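Local coordinates for protein siderophore enterobactin esterase (PDB 6GUO) that hydrolyses the ester bonds of the bacterial xenosiderophore enterobactin, an activity required for intracellular release of iron, at residues A[30-41]-A[83-93]. Sequence-based numbering, arbitrary orientation.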
loop_
_atom_site.group_PDB
_atom_site.type_symbol
_atom_site.label_atom_id
_atom_site.label_comp_id
_atom_site.label_asym_id
_atom_site.label_seq_id
_atom_site.Cartn_x
_atom_site.Cartn_y
_atom_site.Cartn_z
ATOM N N PRO A 30 8.797 19.531 -17.141
ATOM C CA PRO A 30 7.370 19.296 -16.976
ATOM C C PRO A 30 7.039 18.579 -15.670
ATOM O O PRO A 30 7.902 17.931 -15.072
ATOM C CB PRO A 30 7.005 18.406 -18.177
ATOM C CG PRO A 30 8.196 18.421 -19.078
ATOM C CD PRO A 30 9.370 18.673 -18.190
ATOM N N TYR A 31 5.797 18.736 -15.233
ATOM C CA TYR A 31 5.223 17.902 -14.190
ATOM C C TYR A 31 4.421 16.794 -14.851
ATOM O O TYR A 31 4.017 16.907 -16.013
ATOM C CB TYR A 31 4.320 18.732 -13.282
ATOM C CG TYR A 31 5.073 19.714 -12.427
ATOM C CD1 TYR A 31 5.754 19.292 -11.290
ATOM C CD2 TYR A 31 5.113 21.072 -12.754
ATOM C CE1 TYR A 31 6.450 20.191 -10.495
ATOM C CE2 TYR A 31 5.802 21.978 -11.963
ATOM C CZ TYR A 31 6.471 21.536 -10.834
ATOM O OH TYR A 31 7.168 22.436 -10.053
ATOM N N GLN A 32 4.211 15.716 -14.105
ATOM C CA GLN A 32 3.347 14.625 -14.521
ATOM C C GLN A 32 2.268 14.516 -13.463
ATOM O O GLN A 32 2.582 14.368 -12.281
ATOM C CB GLN A 32 4.127 13.314 -14.616
ATOM C CG GLN A 32 3.280 12.112 -15.012
ATOM C CD GLN A 32 4.093 10.834 -15.103
ATOM O OE1 GLN A 32 5.104 10.778 -15.805
ATOM N NE2 GLN A 32 3.655 9.798 -14.389
ATOM N N ILE A 33 1.008 14.613 -13.878
ATOM C CA ILE A 33 -0.099 14.377 -12.960
ATOM C C ILE A 33 -0.756 13.048 -13.323
ATOM O O ILE A 33 -1.027 12.788 -14.493
ATOM C CB ILE A 33 -1.094 15.569 -12.881
ATOM C CG1 ILE A 33 -1.883 15.786 -14.176
ATOM C CG2 ILE A 33 -0.347 16.849 -12.510
ATOM C CD1 ILE A 33 -3.160 16.578 -13.960
ATOM N N ASP A 34 -0.953 12.188 -12.324
ATOM C CA ASP A 34 -1.675 10.934 -12.500
ATOM C C ASP A 34 -2.984 11.099 -11.751
ATOM O O ASP A 34 -2.990 11.597 -10.628
ATOM C CB ASP A 34 -0.885 9.757 -11.926
ATOM C CG ASP A 34 0.297 9.361 -12.790
ATOM O OD1 ASP A 34 0.095 8.623 -13.781
ATOM O OD2 ASP A 34 1.434 9.764 -12.467
ATOM N N VAL A 35 -4.083 10.703 -12.387
ATOM C CA VAL A 35 -5.417 10.827 -11.814
ATOM C C VAL A 35 -6.144 9.488 -11.894
ATOM O O VAL A 35 -6.145 8.847 -12.940
ATOM C CB VAL A 35 -6.243 11.906 -12.546
ATOM C CG1 VAL A 35 -7.610 12.083 -11.888
ATOM C CG2 VAL A 35 -5.492 13.232 -12.568
ATOM N N SER A 36 -6.759 9.069 -10.788
ATOM C CA SER A 36 -7.626 7.898 -10.786
ATOM C C SER A 36 -8.964 8.235 -10.165
ATOM O O SER A 36 -9.065 9.149 -9.349
ATOM C CB SER A 36 -6.996 6.727 -10.032
ATOM O OG SER A 36 -6.911 6.980 -8.642
ATOM N N TRP A 37 -9.980 7.470 -10.549
ATOM C CA TRP A 37 -11.339 7.696 -10.079
ATOM C C TRP A 37 -12.043 6.371 -9.799
ATOM O O TRP A 37 -11.565 5.319 -10.228
ATOM C CB TRP A 37 -12.114 8.574 -11.070
ATOM C CG TRP A 37 -12.137 8.089 -12.475
ATOM C CD1 TRP A 37 -13.117 7.357 -13.065
ATOM C CD2 TRP A 37 -11.151 8.324 -13.485
ATOM N NE1 TRP A 37 -12.807 7.111 -14.378
ATOM C CE2 TRP A 37 -11.602 7.692 -14.662
ATOM C CE3 TRP A 37 -9.925 9.000 -13.508
ATOM C CZ2 TRP A 37 -10.873 7.717 -15.851
ATOM C CZ3 TRP A 37 -9.203 9.024 -14.685
ATOM C CH2 TRP A 37 -9.678 8.381 -15.841
ATOM N N PRO A 38 -13.159 6.410 -9.043
ATOM C CA PRO A 38 -13.796 5.158 -8.619
ATOM C C PRO A 38 -14.204 4.219 -9.750
ATOM O O PRO A 38 -14.577 4.663 -10.835
ATOM C CB PRO A 38 -15.036 5.639 -7.862
ATOM C CG PRO A 38 -14.628 6.948 -7.301
ATOM C CD PRO A 38 -13.752 7.570 -8.349
ATOM N N LEU A 39 -14.146 2.924 -9.462
ATOM C CA LEU A 39 -14.429 1.888 -10.444
ATOM C C LEU A 39 -15.891 1.805 -10.877
ATOM O O LEU A 39 -16.173 1.261 -11.940
ATOM C CB LEU A 39 -13.976 0.526 -9.907
ATOM C CG LEU A 39 -12.469 0.353 -9.727
ATOM C CD1 LEU A 39 -12.192 -1.020 -9.138
ATOM C CD2 LEU A 39 -11.711 0.537 -11.031
ATOM N N THR A 40 -16.810 2.333 -10.064
ATOM C CA THR A 40 -18.222 2.410 -10.445
ATOM C C THR A 40 -18.507 3.496 -11.490
ATOM O O THR A 40 -19.578 3.494 -12.093
ATOM C CB THR A 40 -19.132 2.634 -9.220
ATOM O OG1 THR A 40 -18.635 3.722 -8.437
ATOM C CG2 THR A 40 -19.174 1.385 -8.361
ATOM N N TRP A 41 -17.563 4.415 -11.688
ATOM C CA TRP A 41 -17.684 5.454 -12.714
ATOM C C TRP A 41 -17.216 4.909 -14.067
ATOM O O TRP A 41 -16.525 3.890 -14.135
ATOM C CB TRP A 41 -16.830 6.670 -12.350
ATOM C CG TRP A 41 -17.114 7.333 -11.026
ATOM C CD1 TRP A 41 -17.895 6.870 -9.996
ATOM C CD2 TRP A 41 -16.564 8.569 -10.580
ATOM N NE1 TRP A 41 -17.872 7.755 -8.953
ATOM C CE2 TRP A 41 -17.062 8.810 -9.283
ATOM C CE3 TRP A 41 -15.706 9.515 -11.161
ATOM C CZ2 TRP A 41 -16.718 9.949 -8.549
ATOM C CZ3 TRP A 41 -15.365 10.648 -10.430
ATOM C CH2 TRP A 41 -15.874 10.858 -9.143
ATOM N N GLY A 83 -17.125 8.392 -3.196
ATOM C CA GLY A 83 -15.936 8.021 -3.954
ATOM C C GLY A 83 -14.874 9.100 -3.862
ATOM O O GLY A 83 -15.186 10.269 -3.615
ATOM N N THR A 84 -13.620 8.707 -4.057
ATOM C CA THR A 84 -12.496 9.623 -3.951
ATOM C C THR A 84 -11.661 9.591 -5.221
ATOM O O THR A 84 -11.301 8.523 -5.716
ATOM C CB THR A 84 -11.620 9.302 -2.725
ATOM O OG1 THR A 84 -12.436 9.286 -1.550
ATOM C CG2 THR A 84 -10.520 10.341 -2.545
ATOM N N VAL A 85 -11.377 10.780 -5.746
ATOM C CA VAL A 85 -10.458 10.955 -6.864
ATOM C C VAL A 85 -9.050 11.149 -6.298
ATOM O O VAL A 85 -8.863 11.899 -5.340
ATOM C CB VAL A 85 -10.884 12.159 -7.743
ATOM C CG1 VAL A 85 -9.842 12.482 -8.812
ATOM C CG2 VAL A 85 -12.228 11.876 -8.392
ATOM N N VAL A 86 -8.070 10.469 -6.893
ATOM C CA VAL A 86 -6.665 10.609 -6.512
ATOM C C VAL A 86 -5.984 11.462 -7.568
ATOM O O VAL A 86 -6.126 11.200 -8.763
ATOM C CB VAL A 86 -5.946 9.247 -6.428
ATOM C CG1 VAL A 86 -4.480 9.419 -6.047
ATOM C CG2 VAL A 86 -6.646 8.338 -5.431
ATOM N N ILE A 87 -5.263 12.478 -7.105
ATOM C CA ILE A 87 -4.471 13.356 -7.958
ATOM C C ILE A 87 -3.036 13.331 -7.446
ATOM O O ILE A 87 -2.732 13.875 -6.383
ATOM C CB ILE A 87 -5.026 14.793 -7.970
ATOM C CG1 ILE A 87 -6.523 14.791 -8.322
ATOM C CG2 ILE A 87 -4.229 15.643 -8.960
ATOM C CD1 ILE A 87 -7.467 14.764 -7.137
ATOM N N ALA A 88 -2.158 12.677 -8.203
ATOM C CA ALA A 88 -0.763 12.536 -7.832
ATOM C C ALA A 88 0.048 13.520 -8.652
ATOM O O ALA A 88 -0.017 13.490 -9.872
ATOM C CB ALA A 88 -0.300 11.117 -8.095
ATOM N N ILE A 89 0.783 14.401 -7.979
ATOM C CA ILE A 89 1.610 15.402 -8.655
ATOM C C ILE A 89 3.060 14.952 -8.556
ATOM O O ILE A 89 3.654 14.924 -7.465
ATOM C CB ILE A 89 1.431 16.820 -8.085
ATOM C CG1 ILE A 89 -0.056 17.210 -8.058
ATOM C CG2 ILE A 89 2.204 17.834 -8.930
ATOM C CD1 ILE A 89 -0.720 17.020 -6.719
ATOM N N GLY A 90 3.611 14.590 -9.709
ATOM C CA GLY A 90 4.947 14.039 -9.803
ATOM C C GLY A 90 5.681 14.550 -11.021
ATOM O O GLY A 90 5.470 15.686 -11.458
ATOM N N TYR A 91 6.525 13.688 -11.579
ATOM C CA TYR A 91 7.544 14.075 -12.552
ATOM C C TYR A 91 7.647 13.028 -13.661
ATOM O O TYR A 91 7.288 11.866 -13.447
ATOM C CB TYR A 91 8.885 14.214 -11.824
ATOM C CG TYR A 91 8.799 15.106 -10.613
ATOM C CD1 TYR A 91 8.795 16.487 -10.752
ATOM C CD2 TYR A 91 8.665 14.573 -9.331
ATOM C CE1 TYR A 91 8.695 17.317 -9.653
ATOM C CE2 TYR A 91 8.569 15.397 -8.216
ATOM C CZ TYR A 91 8.580 16.771 -8.382
ATOM O OH TYR A 91 8.478 17.597 -7.287
ATOM N N PRO A 92 8.135 13.428 -14.854
ATOM C CA PRO A 92 8.300 12.494 -15.970
ATOM C C PRO A 92 9.573 11.661 -15.800
ATOM O O PRO A 92 10.575 11.882 -16.485
ATOM C CB PRO A 92 8.371 13.425 -17.188
ATOM C CG PRO A 92 9.027 14.648 -16.651
ATOM C CD PRO A 92 8.481 14.806 -15.256
ATOM N N ILE A 93 9.505 10.699 -14.885
ATOM C CA ILE A 93 10.639 9.845 -14.533
ATOM C C ILE A 93 10.238 8.405 -14.820
ATOM O O ILE A 93 9.084 8.025 -14.594
ATOM C CB ILE A 93 11.088 10.036 -13.060
ATOM C CG1 ILE A 93 9.927 9.814 -12.069
ATOM C CG2 ILE A 93 11.684 11.430 -12.889
ATOM C CD1 ILE A 93 10.290 10.002 -10.612
HETATM O O HOH W 1 6.541 8.477 -15.459
HETATM O O HOH W 2 2.445 11.478 -10.459
#
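Tyr31 (chi1 -69°) and Tyr91 (chi1 -52°) each hold CG beside the backbone N, and their rings run side by side in the same direction. CE1 of Tyr31 lies 3.7 Å from CE1 of Tyr91, with the ring planes turned 40° apart. Both hydroxyls hydrogen-bond to the carboxylate of Asp105. Gly90 O reaches the Tyr31 ring at its edge, in plane.

With CG anti to the backbone N, the extended chain of Gln32 carries its amide to Asp34, where NE2 donates to OD2 at 2.9 Å, almost in the amide plane and on the syn side of the carboxylate. The other amide atom, OE1, accepts a hydrogen bond from a water that also donates to Ile93 O. Asp34 OD1 accepts from Ala14 N of the second subunit.

Between strands 31-36 and 83-90, Gln32, Asp34 and Ser36 pair with Gly90, Ala88 and Val86 through six backbone hydrogen bonds. Ser36 OG packs 3.3 Å from Val86 CB and hydrogen-bonds to Thr68 of helix 60-77. On the other face, Val35 CG1 meets Val85 CG1 at 3.8 Å. Val85 CG2 also touches Trp41 CH2, while Pro38 CD sits over one face of that indole.

Helices 60-77 and 131-150 touch opposite faces of this strand pair. The antiparallel pairing joins strand 31-36 to the mainly parallel central sheet, as expected for an alpha/beta-hydrolase fold.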